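Local coordinates for SIS domain protein (Listeria monocytogenes str. 4b F2365, PDB 3FXA) that probably acts on or binds sugar phosphates through its SIS domain, as expected of a putative sugar-phosphate isomerase, at residues M2-Q5 with A6-N10; I11-T14 with W15-E18; I22-L25 with P26-S30. One frame throughout, in Å; residues are numbered along the deposited sequence.

Interaction 1: M2-Q5 with A6-N10; sequences MDKQ and AILDN
The chain winds from M2-Q5 into A6-N10 as the first turns of helix 4-23: I7 N bonds to D3 O, and L8 N and D9 N repeat the i to i+4 pattern on K4 O and Q5 O. D3 is the N-cap. Its CG sits between its own backbone N and carbonyl carbon (chi1 63°), which turns the carboxylate back to the first turn, where D3 OD1 accepts from A6 N at 3.0 Å. Aspartate suits this place because its short acidic arm reaches back to accept from a first-turn N-H. The M2 side chain, a selenomethionine, bends at chi3 (67°) so that its CE lies against A6, 3.9 Å from A6 CB, while its CB lies 3.9 Å from I7 CG1; a flexible, unbranched chain can follow both neighbours. One turn on, Q5 offers NE2 to D9 OD1 at 2.8 Å; the amide and carboxylate planes stand 71° apart and the bond is weak. K4 runs alongside L8, pointing the same way, with CG 4.2 Å from L8 CD1, and lysine's long arm lets NZ reach a salt bridge with E32 of the second subunit. Negative carboxylates at the N-terminal end should be favoured by the helix dipole, so D3 probably steadies the start of the helix both by its capping bond and by its charge.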
loop_
_atom_site.group_PDB
_atom_site.type_symbol
_atom_site.label_atom_id
_atom_site.label_comp_id
_atom_site.label_asym_id
_atom_site.label_seq_id
_atom_site.Cartn_x
_atom_site.Cartn_y
_atom_site.Cartn_z
HETATM N N MSE A 2 -0.660 21.726 28.681
HETATM C CA MSE A 2 -1.328 22.866 27.984
HETATM C C MSE A 2 -2.812 22.918 28.324
HETATM O O MSE A 2 -3.491 21.889 28.234
HETATM C CB MSE A 2 -1.232 22.699 26.460
HETATM C CG MSE A 2 0.168 22.604 25.875
HETATM SE SE MSE A 2 0.082 22.335 23.930
HETATM C CE MSE A 2 -0.668 24.076 23.479
ATOM N N ASP A 3 -3.325 24.108 28.656
ATOM C CA ASP A 3 -4.762 24.282 28.957
ATOM C C ASP A 3 -5.593 24.358 27.677
ATOM O O ASP A 3 -5.034 24.458 26.573
ATOM C CB ASP A 3 -5.052 25.453 29.946
ATOM C CG ASP A 3 -4.666 26.855 29.419
ATOM O OD1 ASP A 3 -4.534 27.097 28.193
ATOM O OD2 ASP A 3 -4.524 27.751 30.284
ATOM N N LYS A 4 -6.917 24.300 27.831
ATOM C CA LYS A 4 -7.861 24.279 26.698
ATOM C C LYS A 4 -7.621 25.391 25.672
ATOM O O LYS A 4 -7.506 25.118 24.474
ATOM C CB LYS A 4 -9.320 24.312 27.203
ATOM C CG LYS A 4 -10.392 24.240 26.099
ATOM C CD LYS A 4 -11.813 24.288 26.650
ATOM C CE LYS A 4 -12.815 24.298 25.510
ATOM N NZ LYS A 4 -14.216 24.314 25.987
ATOM N N GLN A 5 -7.516 26.626 26.152
ATOM C CA GLN A 5 -7.321 27.772 25.270
ATOM C C GLN A 5 -5.970 27.762 24.532
ATOM O O GLN A 5 -5.922 28.139 23.357
ATOM C CB GLN A 5 -7.522 29.093 26.045
ATOM C CG GLN A 5 -7.726 30.301 25.143
ATOM C CD GLN A 5 -8.936 30.168 24.226
ATOM O OE1 GLN A 5 -9.961 29.584 24.597
ATOM N NE2 GLN A 5 -8.810 30.692 23.009
ATOM N N ALA A 6 -4.898 27.320 25.201
ATOM C CA ALA A 6 -3.572 27.219 24.572
ATOM C C ALA A 6 -3.606 26.182 23.423
ATOM O O ALA A 6 -3.025 26.418 22.363
ATOM C CB ALA A 6 -2.483 26.866 25.595
ATOM N N ILE A 7 -4.328 25.077 23.630
ATOM C CA ILE A 7 -4.501 24.042 22.590
ATOM C C ILE A 7 -5.218 24.605 21.375
ATOM O O ILE A 7 -4.716 24.482 20.233
ATOM C CB ILE A 7 -5.251 22.800 23.132
ATOM C CG1 ILE A 7 -4.327 22.056 24.105
ATOM C CG2 ILE A 7 -5.719 21.871 21.967
ATOM C CD1 ILE A 7 -4.934 20.869 24.805
ATOM N N LEU A 8 -6.370 25.232 21.617
ATOM C CA LEU A 8 -7.190 25.847 20.564
ATOM C C LEU A 8 -6.472 26.964 19.804
ATOM O O LEU A 8 -6.613 27.047 18.589
ATOM C CB LEU A 8 -8.530 26.368 21.124
ATOM C CG LEU A 8 -9.502 25.311 21.653
ATOM C CD1 LEU A 8 -10.679 25.983 22.328
ATOM C CD2 LEU A 8 -10.000 24.396 20.526
ATOM N N ASP A 9 -5.722 27.816 20.516
ATOM C CA ASP A 9 -4.924 28.872 19.863
ATOM C C ASP A 9 -3.863 28.268 18.935
ATOM O O ASP A 9 -3.699 28.729 17.811
ATOM C CB ASP A 9 -4.273 29.814 20.888
ATOM C CG ASP A 9 -5.288 30.688 21.623
ATOM O OD1 ASP A 9 -6.507 30.588 21.363
ATOM O OD2 ASP A 9 -4.859 31.487 22.476
ATOM N N ASN A 10 -3.168 27.231 19.409
ATOM C CA ASN A 10 -2.140 26.508 18.601
ATOM C C ASN A 10 -2.760 25.939 17.309
ATOM O O ASN A 10 -2.241 26.158 16.189
ATOM C CB ASN A 10 -1.489 25.410 19.483
ATOM C CG ASN A 10 -0.314 24.690 18.808
ATOM O OD1 ASN A 10 -0.474 23.982 17.806
ATOM N ND2 ASN A 10 0.861 24.813 19.402
#

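Interaction 2: I11-T14 with W15-E18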
loop_
_atom_site.group_PDB
_atom_site.type_symbol
_atom_site.label_atom_id
_atom_site.label_comp_id
_atom_site.label_asym_id
_atom_site.label_seq_id
_atom_site.Cartn_x
_atom_site.Cartn_y
_atom_site.Cartn_z
ATOM N N ILE A 11 -3.866 25.210 17.488
ATOM C CA ILE A 11 -4.681 24.636 16.411
ATOM C C ILE A 11 -5.138 25.695 15.402
ATOM O O ILE A 11 -4.900 25.561 14.200
ATOM C CB ILE A 11 -5.894 23.823 16.969
ATOM C CG1 ILE A 11 -5.376 22.492 17.556
ATOM C CG2 ILE A 11 -6.943 23.540 15.857
ATOM C CD1 ILE A 11 -6.457 21.569 18.156
ATOM N N HIS A 12 -5.759 26.769 15.886
ATOM C CA HIS A 12 -6.229 27.848 14.970
ATOM C C HIS A 12 -5.130 28.487 14.124
ATOM O O HIS A 12 -5.385 28.848 12.956
ATOM C CB HIS A 12 -6.984 28.961 15.727
ATOM C CG HIS A 12 -8.253 28.495 16.355
ATOM N ND1 HIS A 12 -8.755 29.045 17.518
ATOM C CD2 HIS A 12 -9.092 27.491 16.018
ATOM C CE1 HIS A 12 -9.876 28.422 17.839
ATOM N NE2 HIS A 12 -10.095 27.470 16.948
ATOM N N GLN A 13 -3.939 28.641 14.712
ATOM C CA GLN A 13 -2.778 29.208 14.024
ATOM C C GLN A 13 -2.398 28.290 12.849
ATOM O O GLN A 13 -2.159 28.754 11.727
ATOM C CB GLN A 13 -1.595 29.357 14.985
ATOM C CG GLN A 13 -0.321 30.030 14.427
ATOM C CD GLN A 13 -0.284 31.547 14.563
ATOM O OE1 GLN A 13 0.794 32.123 14.708
ATOM N NE2 GLN A 13 -1.445 32.192 14.560
ATOM N N THR A 14 -2.400 26.979 13.097
ATOM C CA THR A 14 -2.067 26.010 12.037
ATOM C C THR A 14 -3.048 26.123 10.871
ATOM O O THR A 14 -2.613 26.191 9.723
ATOM C CB THR A 14 -2.006 24.548 12.568
ATOM O OG1 THR A 14 -0.886 24.422 13.452
ATOM C CG2 THR A 14 -1.845 23.557 11.421
ATOM N N TRP A 15 -4.349 26.167 11.168
ATOM C CA TRP A 15 -5.366 26.278 10.117
ATOM C C TRP A 15 -5.244 27.583 9.343
ATOM O O TRP A 15 -5.439 27.582 8.135
ATOM C CB TRP A 15 -6.786 26.125 10.665
ATOM C CG TRP A 15 -7.084 24.782 11.236
ATOM C CD1 TRP A 15 -6.491 23.579 10.884
ATOM C CD2 TRP A 15 -8.129 24.451 12.154
ATOM N NE1 TRP A 15 -7.072 22.556 11.575
ATOM C CE2 TRP A 15 -8.072 23.054 12.366
ATOM C CE3 TRP A 15 -9.074 25.206 12.871
ATOM C CZ2 TRP A 15 -8.938 22.390 13.239
ATOM C CZ3 TRP A 15 -9.956 24.535 13.732
ATOM C CH2 TRP A 15 -9.869 23.143 13.916
ATOM N N GLN A 16 -4.897 28.674 10.035
ATOM C CA GLN A 16 -4.688 29.980 9.373
ATOM C C GLN A 16 -3.574 29.863 8.345
ATOM O O GLN A 16 -3.753 30.243 7.202
ATOM C CB GLN A 16 -4.377 31.117 10.374
ATOM C CG GLN A 16 -5.575 31.629 11.168
ATOM C CD GLN A 16 -5.200 32.712 12.172
ATOM O OE1 GLN A 16 -5.841 32.859 13.214
ATOM N NE2 GLN A 16 -4.159 33.476 11.860
ATOM N N GLU A 17 -2.430 29.296 8.759
ATOM C CA GLU A 17 -1.270 29.127 7.869
ATOM C C GLU A 17 -1.557 28.184 6.688
ATOM O O GLU A 17 -1.137 28.466 5.555
ATOM C CB GLU A 17 -0.018 28.708 8.648
ATOM C CG GLU A 17 0.447 29.761 9.660
ATOM C CD GLU A 17 1.758 29.424 10.349
ATOM O OE1 GLU A 17 2.662 28.852 9.709
ATOM O OE2 GLU A 17 1.896 29.781 11.536
ATOM N N GLU A 18 -2.276 27.088 6.938
ATOM C CA GLU A 18 -2.666 26.157 5.855
ATOM C C GLU A 18 -3.640 26.817 4.878
ATOM O O GLU A 18 -3.458 26.717 3.669
ATOM C CB GLU A 18 -3.219 24.842 6.406
ATOM C CG GLU A 18 -2.098 24.031 7.042
ATOM C CD GLU A 18 -2.509 22.618 7.373
ATOM O OE1 GLU A 18 -3.654 22.370 7.798
ATOM O OE2 GLU A 18 -1.653 21.742 7.200
#
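I11-T14 and W15-E18 are successive turns of helix 4-23, joined by regular i to i+4 bonds from W15 N, Q16 N, E17 N and E18 N to I11 O, H12 O, Q13 O and T14 O. The chief side-chain contact is a CH-pi interaction between I11 and W15, which run side by side in the same direction. With I11 CG2 anti to the backbone N, this methyl reaches over one face of the indole, 3.5 Å from both W15 CZ2 and W15 CH2 and only 13° off the normal of the six-membered ring. A branched aliphatic chain suits this place, since a methyl can sit close against a flat aromatic face. H12 comes at the same ring obliquely: its CD2 is 3.8 Å from W15 CZ3, with the ring planes at 48°, and W15 meets the imidazole at its edge. On the more polar flank Q13 CG passes 3.7 Å from E17 OE2, and beyond it the chain bends. E18 OE1 is buried with no partner in the model, and its OE2 lies near D168 OD2 of the second subunit, two like charges. I11 and W15 pack on A169 of that subunit, and W15 NE1 bonds weakly to its A165 O. This part of the helix thus lies between the P149 loop and helix 157-177 of its own chain and helix 157-177 of the second subunit.

Interaction 3: I22-L25 with P26-S30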
loop_
_atom_site.group_PDB
_atom_site.type_symbol
_atom_site.label_atom_id
_atom_site.label_comp_id
_atom_site.label_asym_id
_atom_site.label_seq_id
_atom_site.Cartn_x
_atom_site.Cartn_y
_atom_site.Cartn_z
ATOM N N ILE A 22 -2.892 27.709 0.666
ATOM C CA ILE A 22 -3.763 27.366 -0.467
ATOM C C ILE A 22 -4.211 28.646 -1.157
ATOM O O ILE A 22 -4.231 28.699 -2.380
ATOM C CB ILE A 22 -5.014 26.594 -0.042
ATOM C CG1 ILE A 22 -4.610 25.298 0.645
ATOM C CG2 ILE A 22 -5.930 26.280 -1.248
ATOM C CD1 ILE A 22 -5.739 24.601 1.170
ATOM N N SER A 23 -4.595 29.662 -0.372
ATOM C CA SER A 23 -5.034 30.925 -0.975
ATOM C C SER A 23 -3.947 31.576 -1.841
ATOM O O SER A 23 -4.283 32.218 -2.837
ATOM C CB SER A 23 -5.602 31.914 0.056
ATOM O OG SER A 23 -4.634 32.346 0.974
ATOM N N ARG A 24 -2.660 31.379 -1.505
ATOM C CA ARG A 24 -1.536 31.923 -2.293
ATOM C C ARG A 24 -1.121 31.081 -3.515
ATOM O O ARG A 24 -0.150 31.428 -4.220
ATOM C CB ARG A 24 -0.312 32.146 -1.398
ATOM C CG ARG A 24 -0.452 33.307 -0.432
ATOM C CD ARG A 24 0.876 33.678 0.235
ATOM N NE ARG A 24 1.897 34.134 -0.726
ATOM C CZ ARG A 24 3.019 33.487 -1.099
ATOM N NH1 ARG A 24 3.384 32.301 -0.594
ATOM N NH2 ARG A 24 3.826 34.063 -1.995
ATOM N N LEU A 25 -1.848 29.999 -3.818
ATOM C CA LEU A 25 -1.463 29.148 -4.947
ATOM C C LEU A 25 -1.262 29.861 -6.295
ATOM O O LEU A 25 -0.310 29.545 -6.986
ATOM C CB LEU A 25 -2.338 27.876 -5.049
ATOM C CG LEU A 25 -2.000 26.801 -4.009
ATOM C CD1 LEU A 25 -3.040 25.688 -4.045
ATOM C CD2 LEU A 25 -0.605 26.212 -4.288
ATOM N N PRO A 26 -2.106 30.862 -6.646
ATOM C CA PRO A 26 -1.862 31.595 -7.887
ATOM C C PRO A 26 -0.475 32.297 -8.009
ATOM O O PRO A 26 0.058 32.383 -9.119
ATOM C CB PRO A 26 -2.990 32.631 -7.897
ATOM C CG PRO A 26 -4.072 32.011 -7.114
ATOM C CD PRO A 26 -3.368 31.292 -6.011
ATOM N N GLU A 27 0.102 32.731 -6.886
ATOM C CA GLU A 27 1.407 33.409 -6.846
ATOM C C GLU A 27 2.622 32.477 -6.954
ATOM O O GLU A 27 3.662 32.883 -7.492
ATOM C CB GLU A 27 1.550 34.228 -5.557
ATOM C CG GLU A 27 0.470 35.266 -5.295
ATOM C CD GLU A 27 0.612 35.920 -3.913
ATOM O OE1 GLU A 27 1.731 35.925 -3.340
ATOM O OE2 GLU A 27 -0.407 36.426 -3.398
ATOM N N VAL A 28 2.469 31.235 -6.468
ATOM C CA VAL A 28 3.563 30.257 -6.369
ATOM C C VAL A 28 3.546 29.166 -7.459
ATOM O O VAL A 28 4.529 28.434 -7.608
ATOM C CB VAL A 28 3.578 29.626 -4.958
ATOM C CG1 VAL A 28 3.573 30.749 -3.860
ATOM C CG2 VAL A 28 2.401 28.671 -4.786
ATOM N N THR A 29 2.441 29.048 -8.198
ATOM C CA THR A 29 2.336 28.150 -9.334
ATOM C C THR A 29 2.595 28.927 -10.644
ATOM O O THR A 29 2.640 30.195 -10.658
ATOM C CB THR A 29 0.959 27.434 -9.389
ATOM O OG1 THR A 29 -0.092 28.406 -9.396
ATOM C CG2 THR A 29 0.732 26.515 -8.196
ATOM N N SER A 30 2.756 28.157 -11.725
ATOM C CA SER A 30 2.981 28.664 -13.078
ATOM C C SER A 30 1.727 28.473 -13.904
ATOM O O SER A 30 1.267 27.331 -14.086
ATOM C CB SER A 30 4.148 27.920 -13.761
ATOM O OG SER A 30 4.195 28.202 -15.160
#
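L25, R24 and V28 organise the bend in which helix 4-23 gives way to the short helix 25-28. L25 is buried, and its carbonyl oxygen collects three bonds. T29 N meets L25 O at 3.0 Å, nearly along the C=O axis; T29 OG1 meets L25 O at 2.7 Å from above the carbonyl plane, and V28 N comes in farther from that plane. A chi1 of 56° swings the T29 hydroxyl back toward L25 O, and threonine thus doubles the grip of its own N-H at the helix end. The isobutyl group of L25 leaves the polar cluster: the L25 and V28 side chains cross at a slant, L25 CD2 3.9 Å from V28 CG2. P26 fits at the start of the short helix, where a residue without an N-H costs no bond, and E27 N helps to close the turn by bonding to R24 O at 3.0 Å.

R24 bends at chi3 (62°), which turns its guanidinium toward E27. It grips E27 side-on, NE and NH2 both converging on OE1 from one face of the carboxylate; R24 NH2 lies 3.1 Å from E27 OE1. The two planes stand 79° apart, so the pair is not the coplanar two-oxygen form. V28 CG1 lies 3.6 Å from R24 NH1, a methyl beside the charged group. L25 further packs on A162, A165 and S166 of helix 157-177, while P26 and T29 meet W15 of the second subunit. The chemistry divides the turn: an ion pair on the more exposed side, which probably adds modest stability, and a buried leucine whose carbonyl is well supplied with donors.

Overall arrangement
From the N terminus the three contacts follow one another in series; none nests within or crosses another, and each spans adjoining residues, so no long loop is closed. Interaction 1 starts helix 4-23, interaction 2 continues it with the centres about 13 Å apart, and interaction 3 ends it and turns the chain through helix 25-28 toward helix 31-43. The centre of interaction 1 lies about 33 Å from the centre of the chain, and the projecting helix leads inward to the body that carries the parallel sheet of the SIS domain. All three touch the second subunit: W15 of interaction 2 meets, across the interface, the partner's residues of interaction 3, linking helix, turn and subunit interface.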